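Local coordinates for protein histidine acid phosphatase (Hafnia alvei, PDB 4ARU) that belongs to branch 2 of the histidine phosphatase superfamily, as a histidine acid phosphatase, at residues M168-F174 with C189-M195. Numbering follows the deposited sequence. Where two conformers were deposited one is given.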
loop_
_atom_site.group_PDB
_atom_site.type_symbol
_atom_site.label_atom_id
_atom_site.label_comp_id
_atom_site.label_asym_id
_atom_site.label_seq_id
_atom_site.Cartn_x
_atom_site.Cartn_y
_atom_site.Cartn_z
ATOM N N MET A 168 -20.364 11.688 0.664
ATOM C CA MET A 168 -19.552 12.036 -0.517
ATOM C C MET A 168 -20.356 13.022 -1.389
ATOM O O MET A 168 -19.820 14.014 -1.893
ATOM C CB MET A 168 -19.173 10.803 -1.337
ATOM C CG MET A 168 -18.344 11.109 -2.577
ATOM S SD MET A 168 -16.799 12.039 -2.302
ATOM C CE MET A 168 -15.716 10.783 -1.704
ATOM N N SER A 169 -21.614 12.707 -1.634
ATOM C CA SER A 169 -22.480 13.625 -2.394
ATOM C C SER A 169 -22.492 15.043 -1.858
ATOM O O SER A 169 -22.328 15.989 -2.617
ATOM C CB SER A 169 -23.896 13.037 -2.474
ATOM O OG SER A 169 -24.757 13.847 -3.254
ATOM N N SER A 170 -22.593 15.173 -0.529
ATOM C CA SER A 170 -22.660 16.482 0.093
ATOM C C SER A 170 -21.314 17.213 -0.004
ATOM O O SER A 170 -21.306 18.412 -0.250
ATOM C CB SER A 170 -23.179 16.367 1.550
ATOM O OG SER A 170 -22.246 15.761 2.408
ATOM N N VAL A 171 -20.214 16.499 0.173
ATOM C CA VAL A 171 -18.871 17.090 0.059
ATOM C C VAL A 171 -18.625 17.619 -1.363
ATOM O O VAL A 171 -18.058 18.701 -1.535
ATOM C CB VAL A 171 -17.803 16.041 0.438
ATOM C CG1 VAL A 171 -16.403 16.468 0.003
ATOM C CG2 VAL A 171 -17.876 15.733 1.928
ATOM N N LEU A 172 -19.076 16.867 -2.360
ATOM C CA LEU A 172 -18.993 17.285 -3.747
ATOM C C LEU A 172 -19.984 18.360 -4.122
ATOM O O LEU A 172 -19.787 19.034 -5.132
ATOM C CB LEU A 172 -19.273 16.066 -4.674
ATOM C CG LEU A 172 -18.239 14.962 -4.583
ATOM C CD1 LEU A 172 -18.797 13.797 -5.354
ATOM C CD2 LEU A 172 -16.885 15.396 -5.137
ATOM N N ASP A 173 -21.078 18.546 -3.365
ATOM C CA ASP A 173 -22.250 19.270 -3.901
ATOM C C ASP A 173 -22.723 18.675 -5.206
ATOM O O ASP A 173 -23.104 19.364 -6.156
ATOM C CB ASP A 173 -21.973 20.775 -4.008
ATOM C CG ASP A 173 -21.854 21.425 -2.636
ATOM O OD1 ASP A 173 -22.904 21.494 -1.978
ATOM O OD2 ASP A 173 -20.755 21.864 -2.184
ATOM N N PHE A 174 -22.737 17.333 -5.222
ATOM C CA PHE A 174 -23.126 16.567 -6.402
ATOM C C PHE A 174 -24.447 17.019 -7.038
ATOM O O PHE A 174 -24.555 17.101 -8.260
ATOM C CB PHE A 174 -23.110 15.052 -6.088
ATOM C CG PHE A 174 -23.635 14.176 -7.221
ATOM C CD1 PHE A 174 -22.858 13.915 -8.353
ATOM C CD2 PHE A 174 -24.872 13.585 -7.133
ATOM C CE1 PHE A 174 -23.349 13.108 -9.361
ATOM C CE2 PHE A 174 -25.356 12.776 -8.147
ATOM C CZ PHE A 174 -24.586 12.534 -9.250
ATOM N N CYS A 189 -31.567 13.611 -8.787
ATOM C CA CYS A 189 -30.223 13.138 -9.090
ATOM C C CYS A 189 -29.524 12.762 -7.783
ATOM O O CYS A 189 -29.043 13.610 -7.033
ATOM C CB CYS A 189 -29.451 14.219 -9.832
ATOM S SG CYS A 189 -27.866 13.728 -10.547
ATOM N N ASP A 190 -29.525 11.466 -7.496
ATOM C CA ASP A 190 -28.962 10.909 -6.248
ATOM C C ASP A 190 -27.689 10.149 -6.609
ATOM O O ASP A 190 -27.696 9.353 -7.521
ATOM C CB ASP A 190 -30.001 9.963 -5.601
ATOM C CG ASP A 190 -29.472 9.244 -4.375
ATOM O OD1 ASP A 190 -28.882 8.159 -4.517
ATOM O OD2 ASP A 190 -29.640 9.789 -3.255
ATOM N N PHE A 191 -26.600 10.399 -5.886
ATOM C CA PHE A 191 -25.284 9.877 -6.229
ATOM C C PHE A 191 -25.313 8.370 -6.320
ATOM O O PHE A 191 -24.859 7.791 -7.306
ATOM C CB PHE A 191 -24.264 10.375 -5.194
ATOM C CG PHE A 191 -22.815 10.065 -5.521
ATOM C CD1 PHE A 191 -22.135 10.806 -6.472
ATOM C CD2 PHE A 191 -22.088 9.138 -4.796
ATOM C CE1 PHE A 191 -20.799 10.576 -6.727
ATOM C CE2 PHE A 191 -20.750 8.899 -5.063
ATOM C CZ PHE A 191 -20.106 9.609 -6.030
ATOM N N SER A 192 -25.869 7.718 -5.310
ATOM C CA SER A 192 -25.952 6.250 -5.299
ATOM C C SER A 192 -26.858 5.687 -6.427
ATOM O O SER A 192 -26.458 4.747 -7.113
ATOM C CB SER A 192 -26.451 5.760 -3.937
ATOM O OG SER A 192 -26.613 4.323 -3.944
ATOM N N GLN A 193 -28.038 6.252 -6.606
ATOM C CA GLN A 193 -29.002 5.777 -7.596
ATOM C C GLN A 193 -28.451 5.970 -9.007
ATOM O O GLN A 193 -28.659 5.131 -9.878
ATOM C CB GLN A 193 -30.306 6.566 -7.446
ATOM C CG GLN A 193 -31.493 6.020 -8.241
ATOM C CD GLN A 193 -31.410 6.298 -9.733
ATOM O OE1 GLN A 193 -30.903 7.331 -10.142
ATOM N NE2 GLN A 193 -31.911 5.369 -10.552
ATOM N N ALA A 194 -27.784 7.097 -9.219
ATOM C CA ALA A 194 -27.240 7.441 -10.534
ATOM C C ALA A 194 -26.130 6.495 -10.997
ATOM O O ALA A 194 -25.915 6.351 -12.206
ATOM C CB ALA A 194 -26.747 8.868 -10.546
ATOM N N MET A 195 -25.403 5.907 -10.042
ATOM C CA MET A 195 -24.187 5.155 -10.316
ATOM C C MET A 195 -24.174 3.833 -9.562
ATOM O O MET A 195 -23.384 3.630 -8.654
ATOM C CB MET A 195 -22.938 5.965 -9.959
ATOM C CG MET A 195 -22.808 7.160 -10.870
ATOM S SD MET A 195 -21.335 8.147 -10.459
ATOM C CE MET A 195 -22.111 9.668 -9.964
HETATM O O HOH W 1 -26.962 12.528 -3.876
#
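Phe-174 and Phe-191 meet as a T-shaped pair: their planes stand at 82° with centroids 5.0 Å apart, and Phe-191 supplies the edge. Its CD1 lies 3.6 Å above the Phe-174 plane, over the ring centre. The Phe-174 ring also reaches the Phe-191 backbone, CE2 coming within 3.5 Å of CA. Beyond this pair, Met-195, whose side chain runs in from the opposite direction to that of Phe-174, meets the ring obliquely, its CE 3.7 Å from Phe-174 CE1. Cys-189 SG, joined to Cys-180 by a disulfide, makes an oblique sulfur-aromatic contact, 4.4 Å from the Phe-174 centroid and 50° off the ring normal. What brings Phe-174 back across the C-terminal end of helix 162-172 is a Schellman motif: Asp-173 has positive phi, Phe-174 N bonds to Ser-169 O and Asp-173 N to Ser-170 O. On the facing segment Asp-190 is the N-cap of the short helix 191-194, its OD1 accepting from Gln-193 N through the anti lone pair. With CG anti to the backbone N (chi1 -172°), the Phe-191 ring extends to Leu-172, whose CD1 lies 4.0 Å from CE1, and to Met-168 CG. One water joins the segments, accepting from Phe-191 N and hydrogen-bonded to Ser-169 OG at 2.6 Å.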